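Local coordinates for major Capsid Protein VP1 (Chimpanzee polyomavirus Bob, PDB 6Y9I) that forms the pentameric building blocks of the polyomavirus outer capsid and probably engages glycan receptors on host cells, at residues L26-G31 against G276-F281; I62-Y67 against F196-E201; N131-A136 against D259-M264. All coordinates share one frame; numbering follows the deposited sequence.

Contact 1 of 3, residues L26-G31 against G276-F281. With MG (magnesium ion), chain F.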
ATOM      1  N   LEU A  26      24.488  -6.293  13.695  1.00 25.12           N
ATOM      2  CA  LEU A  26      24.346  -5.207  14.697  1.00 23.89           C
ATOM      3  C   LEU A  26      23.151  -5.553  15.576  1.00 26.41           C
ATOM      4  O   LEU A  26      22.017  -5.724  15.055  1.00 23.38           O
ATOM      5  CB  LEU A  26      24.190  -3.849  14.017  1.00 25.00           C
ATOM      6  CG  LEU A  26      25.407  -3.381  13.218  1.00 25.32           C
ATOM      7  CD1 LEU A  26      25.112  -2.076  12.493  1.00 24.75           C
ATOM      8  CD2 LEU A  26      26.625  -3.220  14.120  1.00 26.39           C
ATOM      9  N   GLU A  27      23.422  -5.684  16.866  1.00 26.18           N
ATOM     10  CA  GLU A  27      22.379  -5.941  17.879  1.00 28.08           C
ATOM     11  C   GLU A  27      21.656  -4.620  18.119  1.00 26.48           C
ATOM     12  O   GLU A  27      22.259  -3.551  17.993  1.00 26.24           O
ATOM     13  CB  GLU A  27      23.014  -6.562  19.114  1.00 28.54           C
ATOM     14  CG  GLU A  27      23.424  -8.007  18.873  1.00 32.23           C
ATOM     15  CD  GLU A  27      23.550  -8.889  20.097  1.00 35.14           C
ATOM     16  OE1 GLU A  27      24.661  -9.391  20.317  1.00 39.90           O
ATOM     17  OE2 GLU A  27      22.531  -9.135  20.786  1.00 33.93           O
ATOM     18  N   PRO A  28      20.350  -4.666  18.476  1.00 25.23           N
ATOM     19  CA  PRO A  28      19.562  -3.444  18.645  1.00 24.09           C
ATOM     20  C   PRO A  28      20.021  -2.671  19.890  1.00 23.62           C
ATOM     21  O   PRO A  28      20.409  -3.315  20.871  1.00 21.56           O
ATOM     22  CB  PRO A  28      18.135  -3.947  18.803  1.00 24.50           C
ATOM     23  CG  PRO A  28      18.300  -5.332  19.373  1.00 27.23           C
ATOM     24  CD  PRO A  28      19.579  -5.880  18.763  1.00 25.21           C
ATOM     25  N   ARG A  29      20.020  -1.340  19.790  1.00 22.20           N
ATOM     26  CA  ARG A  29      20.322  -0.407  20.910  1.00 21.66           C
ATOM     27  C   ARG A  29      19.088   0.443  21.206  1.00 20.84           C
ATOM     28  O   ARG A  29      19.057   1.656  20.843  1.00 23.05           O
ATOM     29  CB  ARG A  29      21.603   0.366  20.571  1.00 23.76           C
ATOM     30  CG  ARG A  29      22.784  -0.546  20.289  1.00 24.60           C
ATOM     31  CD  ARG A  29      23.313  -1.197  21.535  1.00 27.00           C
ATOM     32  NE  ARG A  29      24.413  -2.117  21.290  1.00 28.05           N
ATOM     33  CZ  ARG A  29      24.349  -3.443  21.408  1.00 28.63           C
ATOM     34  NH1 ARG A  29      23.213  -4.059  21.672  1.00 29.98           N
ATOM     35  NH2 ARG A  29      25.422  -4.172  21.201  1.00 31.47           N
ATOM     36  N   MET A  30      18.088  -0.165  21.862  1.00 21.56           N
ATOM     37  CA  MET A  30      16.754   0.471  22.070  1.00 22.61           C
ATOM     38  C   MET A  30      16.793   1.298  23.359  1.00 20.84           C
ATOM     39  O   MET A  30      15.791   1.976  23.674  1.00 20.68           O
ATOM     40  CB  MET A  30      15.637  -0.567  22.153  1.00 22.90           C
ATOM     41  CG  MET A  30      15.324  -1.233  20.819  1.00 24.39           C
ATOM     42  SD  MET A  30      14.802  -0.101  19.512  1.00 23.81           S
ATOM     43  CE  MET A  30      16.315   0.148  18.592  1.00 25.44           C
ATOM     44  N   GLY A  31      17.909   1.230  24.089  1.00 21.95           N
ATOM     45  CA  GLY A  31      18.159   2.033  25.300  1.00 22.52           C
ATOM     46  C   GLY A  31      18.732   1.168  26.413  1.00 24.58           C
ATOM     47  O   GLY A  31      19.735   1.564  27.042  1.00 26.34           O
ATOM     48  N   GLY A 276      13.381  -3.450  19.449  1.00 20.38           N
ATOM     49  CA  GLY A 276      14.242  -3.505  18.258  1.00 19.40           C
ATOM     50  C   GLY A 276      14.653  -4.938  17.951  1.00 20.08           C
ATOM     51  O   GLY A 276      14.649  -5.771  18.870  1.00 19.53           O
ATOM     52  N   LEU A 277      15.046  -5.209  16.711  1.00 19.87           N
ATOM     53  CA  LEU A 277      15.589  -6.523  16.302  1.00 20.73           C
ATOM     54  C   LEU A 277      16.988  -6.331  15.736  1.00 21.96           C
ATOM     55  O   LEU A 277      17.345  -5.268  15.237  1.00 21.40           O
ATOM     56  CB  LEU A 277      14.652  -7.187  15.290  1.00 22.22           C
ATOM     57  CG  LEU A 277      13.307  -7.624  15.858  1.00 22.39           C
ATOM     58  CD1 LEU A 277      12.363  -8.140  14.778  1.00 23.80           C
ATOM     59  CD2 LEU A 277      13.505  -8.667  16.936  1.00 23.10           C
ATOM     60  N   PRO A 278      17.826  -7.384  15.824  1.00 23.21           N
ATOM     61  CA  PRO A 278      19.150  -7.365  15.212  1.00 22.59           C
ATOM     62  C   PRO A 278      19.068  -7.349  13.681  1.00 22.38           C
ATOM     63  O   PRO A 278      18.106  -7.902  13.098  1.00 20.86           O
ATOM     64  CB  PRO A 278      19.808  -8.663  15.694  1.00 22.13           C
ATOM     65  CG  PRO A 278      18.685  -9.554  16.182  1.00 25.28           C
ATOM     66  CD  PRO A 278      17.511  -8.657  16.490  1.00 23.36           C
ATOM     67  N   ARG A 279      20.074  -6.736  13.069  1.00 22.65           N
ATOM     68  CA  ARG A 279      20.221  -6.602  11.608  1.00 20.98           C
ATOM     69  C   ARG A 279      21.519  -7.307  11.168  1.00 21.55           C
ATOM     70  O   ARG A 279      22.625  -7.061  11.714  1.00 21.09           O
ATOM     71  CB  ARG A 279      20.196  -5.139  11.153  1.00 21.56           C
ATOM     72  CG  ARG A 279      20.372  -4.995   9.646  1.00 20.75           C
ATOM     73  CD  ARG A 279      20.187  -3.581   9.138  1.00 20.61           C
ATOM     74  NE  ARG A 279      18.784  -3.147   9.149  1.00 19.80           N
ATOM     75  CZ  ARG A 279      17.900  -3.432   8.213  1.00 20.86           C
ATOM     76  NH1 ARG A 279      18.245  -4.157   7.158  1.00 20.77           N
ATOM     77  NH2 ARG A 279      16.671  -2.955   8.309  1.00 21.90           N
ATOM     78  N   TYR A 280      21.387  -8.186  10.194  1.00 22.11           N
ATOM     79  CA  TYR A 280      22.525  -8.832   9.516  1.00 21.11           C
ATOM     80  C   TYR A 280      22.947  -8.008   8.300  1.00 22.38           C
ATOM     81  O   TYR A 280      22.075  -7.508   7.553  1.00 18.85           O
ATOM     82  CB  TYR A 280      22.107 -10.226   9.078  1.00 21.48           C
ATOM     83  CG  TYR A 280      23.121 -10.913   8.220  1.00 22.06           C
ATOM     84  CD1 TYR A 280      24.193 -11.594   8.781  1.00 21.44           C
ATOM     85  CD2 TYR A 280      22.965 -10.917   6.852  1.00 22.86           C
ATOM     86  CE1 TYR A 280      25.122 -12.220   7.970  1.00 22.74           C
ATOM     87  CE2 TYR A 280      23.870 -11.561   6.032  1.00 25.86           C
ATOM     88  CZ  TYR A 280      24.928 -12.236   6.605  1.00 23.62           C
ATOM     89  OH  TYR A 280      25.781 -12.844   5.756  1.00 28.35           O
ATOM     90  N   PHE A 281      24.242  -8.035   7.997  1.00 20.96           N
ATOM     91  CA  PHE A 281      24.833  -7.421   6.787  1.00 21.41           C
ATOM     92  C   PHE A 281      25.806  -8.409   6.144  1.00 22.75           C
ATOM     93  O   PHE A 281      26.654  -8.998   6.859  1.00 24.27           O
ATOM     94  CB  PHE A 281      25.670  -6.192   7.141  1.00 21.71           C
ATOM     95  CG  PHE A 281      24.922  -5.008   7.685  1.00 22.13           C
ATOM     96  CD1 PHE A 281      24.516  -4.979   9.011  1.00 21.28           C
ATOM     97  CD2 PHE A 281      24.694  -3.888   6.891  1.00 22.53           C
ATOM     98  CE1 PHE A 281      23.864  -3.871   9.517  1.00 19.84           C
ATOM     99  CE2 PHE A 281      24.052  -2.770   7.412  1.00 21.46           C
ATOM    100  CZ  PHE A 281      23.638  -2.777   8.717  1.00 20.02           C
TER
HETATM  101 MG    MG F 401      24.935 -11.649  21.293  1.00 39.92          MG
HETATM  102  O   HOH W   1      22.913 -11.055  22.647  1.00 24.10           O
HETATM  103  O   HOH W   2      25.122 -13.500  22.573  1.00 40.64           O
HETATM  104  O   HOH W   3      26.725 -11.621  20.161  1.00 47.17           O
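L26 meets R279 in an antiparallel hydrogen-bonded pair, where strand 8-26 ends against strand 272-291 in the jelly-roll fold of the polyomavirus coat protein. Both polar backbone groups of L26 are used. L26 N donates to R279 O at 2.8 Å, and R279 N returns a bond to L26 O at 3.0 Å. Both bonds are nearly straight, at 161° and 169°. L26 O also receives a CA-H...O contact from P278 CA at 3.3 Å. After L26 the first segment is loop, and L277 and P278 interrupt the other strand. Prolines line the contact here. The ring of P28 packs over the backbone of G276 and L277, and its CD lies 4.1 Å from P278 CD. M30 packs on the backbone of G276. Its chi1 (-71°) puts CG beside its own backbone N and 3.3 Å from G276 N, and the bend at chi2 brings SD to G276 as well. At the other end, L26 CD1 meets the F281 ring obliquely.

The polar side chains look elsewhere. The guanidinium of R279 leads away from L26 and forms a salt bridge with D259. R29 NH1 bonds to P28 O, approaching from above the carbonyl plane, while R29 NE pairs with D194. E27 turns away from segment 276-281 to a magnesium ion at the border with a second subunit, where L183 O of that subunit also binds the metal. The two carboxylate oxygens have separate tasks. OE2 is held by Y43 OH and by a water that is itself a magnesium ligand. E27 OE1 binds the magnesium directly at 2.5 Å.

Contact 2 of 3, residues I62-Y67 against F196-E201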
ATOM      1  N   ILE A  62      18.350   5.438  28.540  1.00 24.65           N
ATOM      2  CA  ILE A  62      17.756   4.072  28.447  1.00 23.73           C
ATOM      3  C   ILE A  62      16.307   4.163  27.902  1.00 22.11           C
ATOM      4  O   ILE A  62      15.803   3.101  27.484  1.00 24.43           O
ATOM      5  CB  ILE A  62      17.870   3.291  29.775  1.00 23.58           C
ATOM      6  CG1 ILE A  62      17.225   4.032  30.948  1.00 23.26           C
ATOM      7  CG2 ILE A  62      19.324   2.927  30.083  1.00 26.15           C
ATOM      8  CD1 ILE A  62      17.021   3.192  32.200  1.00 24.52           C
ATOM      9  N   GLN A  63      15.707   5.369  27.801  1.00 23.30           N
ATOM     10  CA  GLN A  63      14.348   5.612  27.219  1.00 23.13           C
ATOM     11  C   GLN A  63      14.426   6.083  25.763  1.00 23.46           C
ATOM     12  O   GLN A  63      13.340   6.453  25.212  1.00 20.77           O
ATOM     13  CB  GLN A  63      13.579   6.682  28.005  1.00 22.61           C
ATOM     14  CG  GLN A  63      13.334   6.306  29.448  1.00 25.26           C
ATOM     15  CD  GLN A  63      12.692   7.444  30.197  1.00 25.57           C
ATOM     16  OE1 GLN A  63      13.341   8.440  30.510  1.00 28.90           O
ATOM     17  NE2 GLN A  63      11.398   7.329  30.423  1.00 25.23           N
ATOM     18  N   MET A  64      15.625   6.134  25.168  1.00 22.18           N
ATOM     19  CA  MET A  64      15.835   6.772  23.838  1.00 22.84           C
ATOM     20  C   MET A  64      16.531   5.772  22.927  1.00 23.08           C
ATOM     21  O   MET A  64      17.716   5.452  23.107  1.00 24.70           O
ATOM     22  CB  MET A  64      16.660   8.044  23.950  1.00 25.04           C
ATOM     23  CG  MET A  64      16.091   9.032  24.941  1.00 27.77           C
ATOM     24  SD  MET A  64      17.071  10.546  24.961  1.00 30.58           S
ATOM     25  CE  MET A  64      16.432  11.334  23.492  1.00 28.54           C
ATOM     26  N   PRO A  65      15.779   5.136  21.998  1.00 22.08           N
ATOM     27  CA  PRO A  65      16.399   4.225  21.038  1.00 20.71           C
ATOM     28  C   PRO A  65      17.500   4.948  20.264  1.00 19.48           C
ATOM     29  O   PRO A  65      17.368   6.135  19.934  1.00 19.76           O
ATOM     30  CB  PRO A  65      15.216   3.756  20.176  1.00 21.20           C
ATOM     31  CG  PRO A  65      14.012   3.927  21.089  1.00 21.36           C
ATOM     32  CD  PRO A  65      14.313   5.162  21.897  1.00 21.23           C
ATOM     33  N   GLN A  66      18.569   4.211  19.990  1.00 20.90           N
ATOM     34  CA  GLN A  66      19.833   4.739  19.433  1.00 20.47           C
ATOM     35  C   GLN A  66      20.215   3.945  18.181  1.00 19.89           C
ATOM     36  O   GLN A  66      19.797   2.793  18.033  1.00 22.06           O
ATOM     37  CB  GLN A  66      20.939   4.625  20.490  1.00 20.08           C
ATOM     38  CG  GLN A  66      20.727   5.524  21.711  1.00 21.95           C
ATOM     39  CD  GLN A  66      21.061   4.853  23.036  1.00 25.28           C
ATOM     40  OE1 GLN A  66      21.975   4.018  23.127  1.00 27.05           O
ATOM     41  NE2 GLN A  66      20.314   5.210  24.081  1.00 22.29           N
ATOM     42  N   TYR A  67      21.038   4.540  17.346  1.00 20.45           N
ATOM     43  CA  TYR A  67      21.621   3.872  16.167  1.00 20.82           C
ATOM     44  C   TYR A  67      22.674   2.884  16.632  1.00 21.71           C
ATOM     45  O   TYR A  67      23.417   3.160  17.588  1.00 22.67           O
ATOM     46  CB  TYR A  67      22.244   4.883  15.213  1.00 19.97           C
ATOM     47  CG  TYR A  67      21.243   5.758  14.521  1.00 20.00           C
ATOM     48  CD1 TYR A  67      20.530   5.305  13.429  1.00 22.01           C
ATOM     49  CD2 TYR A  67      21.023   7.047  14.952  1.00 21.05           C
ATOM     50  CE1 TYR A  67      19.643   6.135  12.759  1.00 23.23           C
ATOM     51  CE2 TYR A  67      20.126   7.882  14.317  1.00 21.81           C
ATOM     52  CZ  TYR A  67      19.427   7.426  13.210  1.00 22.96           C
ATOM     53  OH  TYR A  67      18.532   8.263  12.584  1.00 22.27           O
ATOM     54  N   PHE A 196      24.571   5.472  21.168  1.00 23.94           N
ATOM     55  CA  PHE A 196      25.058   6.783  21.672  1.00 23.40           C
ATOM     56  C   PHE A 196      24.263   7.950  21.064  1.00 24.03           C
ATOM     57  O   PHE A 196      24.104   8.997  21.691  1.00 23.28           O
ATOM     58  CB  PHE A 196      26.561   6.896  21.395  1.00 26.55           C
ATOM     59  CG  PHE A 196      27.240   8.018  22.135  1.00 27.11           C
ATOM     60  CD1 PHE A 196      27.440   7.932  23.505  1.00 31.03           C
ATOM     61  CD2 PHE A 196      27.685   9.147  21.460  1.00 28.34           C
ATOM     62  CE1 PHE A 196      28.061   8.965  24.199  1.00 31.10           C
ATOM     63  CE2 PHE A 196      28.285  10.188  22.156  1.00 32.71           C
ATOM     64  CZ  PHE A 196      28.480  10.096  23.521  1.00 30.08           C
ATOM     65  N   TYR A 197      23.818   7.800  19.823  1.00 22.87           N
ATOM     66  CA  TYR A 197      23.052   8.828  19.088  1.00 21.42           C
ATOM     67  C   TYR A 197      21.581   8.410  19.048  1.00 22.77           C
ATOM     68  O   TYR A 197      21.223   7.457  18.349  1.00 19.61           O
ATOM     69  CB  TYR A 197      23.641   8.982  17.687  1.00 22.67           C
ATOM     70  CG  TYR A 197      25.047   9.523  17.695  1.00 24.43           C
ATOM     71  CD1 TYR A 197      26.143   8.689  17.821  1.00 24.70           C
ATOM     72  CD2 TYR A 197      25.268  10.887  17.616  1.00 25.05           C
ATOM     73  CE1 TYR A 197      27.439   9.182  17.816  1.00 27.00           C
ATOM     74  CE2 TYR A 197      26.556  11.400  17.614  1.00 28.71           C
ATOM     75  CZ  TYR A 197      27.644  10.549  17.721  1.00 28.26           C
ATOM     76  OH  TYR A 197      28.895  11.089  17.740  1.00 30.16           O
ATOM     77  N   PRO A 198      20.685   9.084  19.798  1.00 20.82           N
ATOM     78  CA  PRO A 198      19.252   8.785  19.724  1.00 19.45           C
ATOM     79  C   PRO A 198      18.637   9.064  18.347  1.00 21.17           C
ATOM     80  O   PRO A 198      18.871  10.126  17.756  1.00 20.26           O
ATOM     81  CB  PRO A 198      18.613   9.709  20.759  1.00 20.71           C
ATOM     82  CG  PRO A 198      19.763   9.950  21.756  1.00 21.76           C
ATOM     83  CD  PRO A 198      20.988  10.047  20.870  1.00 21.13           C
ATOM     84  N   ILE A 199      17.804   8.123  17.910  1.00 20.68           N
ATOM     85  CA  ILE A 199      17.015   8.216  16.650  1.00 21.87           C
ATOM     86  C   ILE A 199      16.143   9.459  16.700  1.00 20.69           C
ATOM     87  O   ILE A 199      16.034  10.138  15.666  1.00 21.62           O
ATOM     88  CB  ILE A 199      16.221   6.903  16.487  1.00 22.88           C
ATOM     89  CG1 ILE A 199      17.189   5.766  16.146  1.00 23.80           C
ATOM     90  CG2 ILE A 199      15.083   7.023  15.481  1.00 22.23           C
ATOM     91  CD1 ILE A 199      16.643   4.393  16.442  1.00 23.55           C
ATOM     92  N   GLU A 200      15.523   9.735  17.839  1.00 20.88           N
ATOM     93  CA  GLU A 200      14.550  10.854  17.938  1.00 22.98           C
ATOM     94  C   GLU A 200      15.248  12.219  17.818  1.00 23.36           C
ATOM     95  O   GLU A 200      14.514  13.210  17.641  1.00 23.62           O
ATOM     96  CB  GLU A 200      13.715  10.772  19.215  1.00 24.65           C
ATOM     97  CG  GLU A 200      14.502  11.000  20.500  1.00 23.97           C
ATOM     98  CD  GLU A 200      13.727  10.536  21.720  1.00 29.18           C
ATOM     99  OE1 GLU A 200      13.798   9.304  22.067  1.00 28.00           O
ATOM    100  OE2 GLU A 200      13.018  11.401  22.311  1.00 32.19           O
ATOM    101  N   GLU A 201      16.578  12.286  17.861  1.00 22.45           N
ATOM    102  CA  GLU A 201      17.314  13.572  17.738  1.00 23.25           C
ATOM    103  C   GLU A 201      18.249  13.617  16.531  1.00 21.64           C
ATOM    104  O   GLU A 201      18.643  14.734  16.183  1.00 23.18           O
ATOM    105  CB  GLU A 201      18.155  13.847  18.975  1.00 24.80           C
ATOM    106  CG  GLU A 201      17.332  14.012  20.251  1.00 26.23           C
ATOM    107  CD  GLU A 201      18.214  14.135  21.486  1.00 27.24           C
ATOM    108  OE1 GLU A 201      18.792  13.128  21.943  1.00 27.61           O
ATOM    109  OE2 GLU A 201      18.364  15.256  21.945  1.00 31.27           O
TER
HETATM  110  O   HOH W   4      12.229   8.614  23.917  1.00 23.04           O
HETATM  111  O   HOH W   5      15.508   8.051  20.214  1.00 23.11           O
HETATM  112  O   HOH W   6      24.706   5.389  18.288  1.00 19.96           O
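Q66 and P198 face each other in a single backbone bridge between two loops that pack beside the jelly-roll core of the coat protein. Two hydrogen bonds flank this pair: I199 N to P65 O, 2.9 Å, and Y67 N to Y197 O, 3.1 Å.

Side-chain shape sets the rest. Y67 has CG anti to its carbonyl carbon (chi1 -69°), and its ring presents a face to I199, the two side chains crossing at an oblique angle. I199 CG1 sits over that face in a CH-pi contact, 4.0 Å from the centroid and 8° off the normal. I199 CD1 reaches P65 CB. Q66 is bent at chi2, which lets NE2 fold back to M64 O in a weak bond, while its OE1 is taken by N33.

M64 is extended to SD and then turns at chi3 (79°). Its CE packs against P198 CB, E200 CD and E201 OE1. E200 places CG between its backbone N and carbonyl carbon, and its side chain crosses M64 at about a right angle. E200 OE2 bonds to H108 of a third subunit, and E201 OE1 to H165. E200 OE1 takes hydrogen bonds from two waters. One also donates to Q63 O. The other donates to P65 O at 2.7 Å and accepts from E200 N at 2.9 Å.

Contact 3 of 3, residues N131-A136 against D259-M264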
ATOM      1  N   ASN A 131       7.490   2.071  13.435  1.00 24.03           N
ATOM      2  CA  ASN A 131       8.509   1.240  12.779  1.00 22.88           C
ATOM      3  C   ASN A 131       9.486   2.225  12.157  1.00 24.35           C
ATOM      4  O   ASN A 131       9.021   3.126  11.396  1.00 23.15           O
ATOM      5  CB  ASN A 131       7.871   0.289  11.754  1.00 24.01           C
ATOM      6  CG  ASN A 131       7.633  -1.087  12.328  1.00 28.64           C
ATOM      7  OD1 ASN A 131       8.314  -2.048  11.945  1.00 28.48           O
ATOM      8  ND2 ASN A 131       6.709  -1.175  13.282  1.00 26.38           N
ATOM      9  N   TYR A 132      10.755   2.137  12.550  1.00 19.69           N
ATOM     10  CA  TYR A 132      11.822   2.998  12.000  1.00 18.94           C
ATOM     11  C   TYR A 132      12.956   2.059  11.647  1.00 18.01           C
ATOM     12  O   TYR A 132      13.465   1.352  12.523  1.00 21.75           O
ATOM     13  CB  TYR A 132      12.242   4.093  12.974  1.00 18.98           C
ATOM     14  CG  TYR A 132      13.303   5.035  12.477  1.00 19.48           C
ATOM     15  CD1 TYR A 132      14.652   4.717  12.609  1.00 20.90           C
ATOM     16  CD2 TYR A 132      12.981   6.272  11.937  1.00 18.28           C
ATOM     17  CE1 TYR A 132      15.649   5.579  12.170  1.00 20.26           C
ATOM     18  CE2 TYR A 132      13.972   7.135  11.498  1.00 19.58           C
ATOM     19  CZ  TYR A 132      15.307   6.792  11.621  1.00 19.14           C
ATOM     20  OH  TYR A 132      16.295   7.605  11.177  1.00 23.92           O
ATOM     21  N   HIS A 133      13.257   1.980  10.372  1.00 18.11           N
ATOM     22  CA  HIS A 133      14.186   0.988   9.807  1.00 20.52           C
ATOM     23  C   HIS A 133      15.167   1.749   8.934  1.00 22.75           C
ATOM     24  O   HIS A 133      14.742   2.469   8.035  1.00 23.46           O
ATOM     25  CB  HIS A 133      13.428  -0.129   9.076  1.00 20.73           C
ATOM     26  CG  HIS A 133      12.518  -0.891   9.990  1.00 22.69           C
ATOM     27  ND1 HIS A 133      12.996  -1.815  10.889  1.00 22.18           N
ATOM     28  CD2 HIS A 133      11.180  -0.823  10.192  1.00 21.52           C
ATOM     29  CE1 HIS A 133      11.996  -2.332  11.580  1.00 21.33           C
ATOM     30  NE2 HIS A 133      10.875  -1.742  11.169  1.00 22.70           N
ATOM     31  N   MET A 134      16.445   1.594   9.228  1.00 21.90           N
ATOM     32  CA  MET A 134      17.503   2.259   8.442  1.00 22.73           C
ATOM     33  C   MET A 134      18.713   1.337   8.476  1.00 21.02           C
ATOM     34  O   MET A 134      18.947   0.653   9.468  1.00 19.68           O
ATOM     35  CB  MET A 134      17.858   3.641   8.993  1.00 24.98           C
ATOM     36  CG  MET A 134      18.713   4.434   8.015  1.00 33.55           C
ATOM     37  SD  MET A 134      20.230   5.173   8.719  1.00 43.32           S
ATOM     38  CE  MET A 134      20.809   3.840   9.766  1.00 33.20           C
ATOM     39  N   PHE A 135      19.415   1.274   7.374  1.00 22.38           N
ATOM     40  CA  PHE A 135      20.735   0.619   7.302  1.00 23.20           C
ATOM     41  C   PHE A 135      21.581   1.515   6.391  1.00 21.12           C
ATOM     42  O   PHE A 135      21.028   2.263   5.525  1.00 22.99           O
ATOM     43  CB  PHE A 135      20.578  -0.846   6.886  1.00 22.83           C
ATOM     44  CG  PHE A 135      20.308  -1.057   5.420  1.00 24.30           C
ATOM     45  CD1 PHE A 135      21.359  -1.196   4.526  1.00 24.86           C
ATOM     46  CD2 PHE A 135      19.008  -1.132   4.936  1.00 25.79           C
ATOM     47  CE1 PHE A 135      21.113  -1.382   3.175  1.00 25.33           C
ATOM     48  CE2 PHE A 135      18.762  -1.333   3.585  1.00 25.41           C
ATOM     49  CZ  PHE A 135      19.820  -1.465   2.712  1.00 24.70           C
ATOM     50  N   ALA A 136      22.873   1.528   6.653  1.00 19.85           N
ATOM     51  CA  ALA A 136      23.855   2.323   5.901  1.00 20.03           C
ATOM     52  C   ALA A 136      25.144   1.518   5.791  1.00 19.70           C
ATOM     53  O   ALA A 136      25.505   0.751   6.718  1.00 18.60           O
ATOM     54  CB  ALA A 136      24.092   3.666   6.552  1.00 19.44           C
ATOM     55  N   ASP A 259      16.540  -0.344  13.926  1.00 21.56           N
ATOM     56  CA  ASP A 259      15.346  -1.141  13.586  1.00 22.62           C
ATOM     57  C   ASP A 259      14.409  -1.173  14.772  1.00 21.75           C
ATOM     58  O   ASP A 259      14.405  -2.192  15.452  1.00 24.49           O
ATOM     59  CB  ASP A 259      15.741  -2.542  13.152  1.00 22.03           C
ATOM     60  CG  ASP A 259      16.421  -2.499  11.802  1.00 24.44           C
ATOM     61  OD1 ASP A 259      15.701  -2.236  10.813  1.00 23.54           O
ATOM     62  OD2 ASP A 259      17.679  -2.665  11.764  1.00 21.92           O
ATOM     63  N   ILE A 260      13.621  -0.111  14.951  1.00 20.93           N
ATOM     64  CA  ILE A 260      12.474  -0.114  15.895  1.00 20.16           C
ATOM     65  C   ILE A 260      11.309  -0.849  15.207  1.00 19.99           C
ATOM     66  O   ILE A 260      10.848  -0.376  14.153  1.00 19.27           O
ATOM     67  CB  ILE A 260      12.086   1.311  16.300  1.00 19.88           C
ATOM     68  CG1 ILE A 260      13.260   2.039  16.968  1.00 20.73           C
ATOM     69  CG2 ILE A 260      10.850   1.260  17.190  1.00 20.57           C
ATOM     70  CD1 ILE A 260      12.934   3.468  17.289  1.00 22.80           C
ATOM     71  N   CYS A 261      10.858  -1.962  15.773  1.00 20.28           N
ATOM     72  CA  CYS A 261       9.820  -2.847  15.172  1.00 20.96           C
ATOM     73  C   CYS A 261       8.448  -2.531  15.762  1.00 20.72           C
ATOM     74  O   CYS A 261       7.461  -3.035  15.252  1.00 22.28           O
ATOM     75  CB  CYS A 261      10.240  -4.297  15.329  1.00 23.76           C
ATOM     76  SG  CYS A 261      11.744  -4.650  14.371  1.00 30.19           S
ATOM     77  N   GLY A 262       8.387  -1.675  16.786  1.00 20.55           N
ATOM     78  CA  GLY A 262       7.130  -1.233  17.410  1.00 21.23           C
ATOM     79  C   GLY A 262       7.332  -1.062  18.894  1.00 21.37           C
ATOM     80  O   GLY A 262       8.495  -0.950  19.315  1.00 21.85           O
ATOM     81  N   VAL A 263       6.242  -1.080  19.651  1.00 20.65           N
ATOM     82  CA  VAL A 263       6.222  -0.880  21.117  1.00 21.74           C
ATOM     83  C   VAL A 263       5.409  -2.009  21.740  1.00 21.79           C
ATOM     84  O   VAL A 263       4.484  -2.569  21.081  1.00 18.12           O
ATOM     85  CB  VAL A 263       5.637   0.496  21.494  1.00 20.36           C
ATOM     86  CG1 VAL A 263       6.371   1.619  20.791  1.00 21.26           C
ATOM     87  CG2 VAL A 263       4.143   0.578  21.190  1.00 23.51           C
ATOM     88  N   MET A 264       5.741  -2.343  22.975  1.00 20.76           N
ATOM     89  CA  MET A 264       4.819  -3.093  23.850  1.00 21.78           C
ATOM     90  C   MET A 264       4.156  -2.073  24.776  1.00 20.76           C
ATOM     91  O   MET A 264       4.769  -0.996  25.052  1.00 21.25           O
ATOM     92  CB  MET A 264       5.537  -4.190  24.639  1.00 22.12           C
ATOM     93  CG  MET A 264       6.496  -3.674  25.640  1.00 27.23           C
ATOM     94  SD  MET A 264       6.914  -4.916  26.886  1.00 31.24           S
ATOM     95  CE  MET A 264       5.541  -4.725  28.024  1.00 30.38           C
TER
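H133 sets the ND1 edge of its imidazole against D259 OD1, with I260 O lying obliquely to the ring. The side chains of H133 and D259 cross at about a right angle. H133 ND1 donates to D259 OD1 at 2.7 Å with an angle of 165°. The acceptor lies in the ring plane and uses its anti lone pair. The carboxylate as a whole is turned 37° from the ring. On the other nitrogen, H133 NE2 donates to N131 OD1 at 2.7 Å, again in the ring plane. Two nearly straight bonds therefore fix the rotation of the ring. C261 SG lies at the ring edge between the two nitrogens, 3.6 Å from H133 CE1. N131 in turn makes a weak bond from ND2 to C261 O.

H133 and D259 thus form a buried His-carboxylate hydrogen bond between neighbouring strands. R279 is the second partner of OD1, which probably keeps the carboxylate charged.

The backbones form an antiparallel pair. Y132 N bonds to I260 O at 3.0 Å, and I260 N to Y132 O at 2.8 Å. H133 and D259 are the adjoining non-hydrogen-bonded pair. On the face of Y132 and I260 the two CB atoms are 4.3 Å apart.

Strand 131-138 lies between strands 212-219 and 252-265 in the main sheet. I98 of strand 87-98 packs on H133 and D259. The opposite face meets I199 and P65 from loops, and F230 and I105 of a third subunit. Strand 252-265 also pairs with strands 272-291 and 68-73.

How the contacts relate
Contacts 1 and 3 share the main sheet, and their centres are 9 Å apart. R279 NH2 of contact 1 reaches D259 OD1 of contact 3 at 2.8 Å. Contact 2 sits 12 Å, centre to centre, from each of the others. It joins contact 1 where R29 O lies 2.7 Å from Q66 N, a probable hydrogen bond. It joins contact 3 through a probable hydrogen bond between Y67 OH and Y132 OH, 2.7 Å apart; Y67 OH also bonds to W202 O. I260 of contact 3 touches M30 of contact 1 and P65 and I199 of contact 2. Contact 1 borders a second subunit at its magnesium ion; contacts 2 and 3 touch a third.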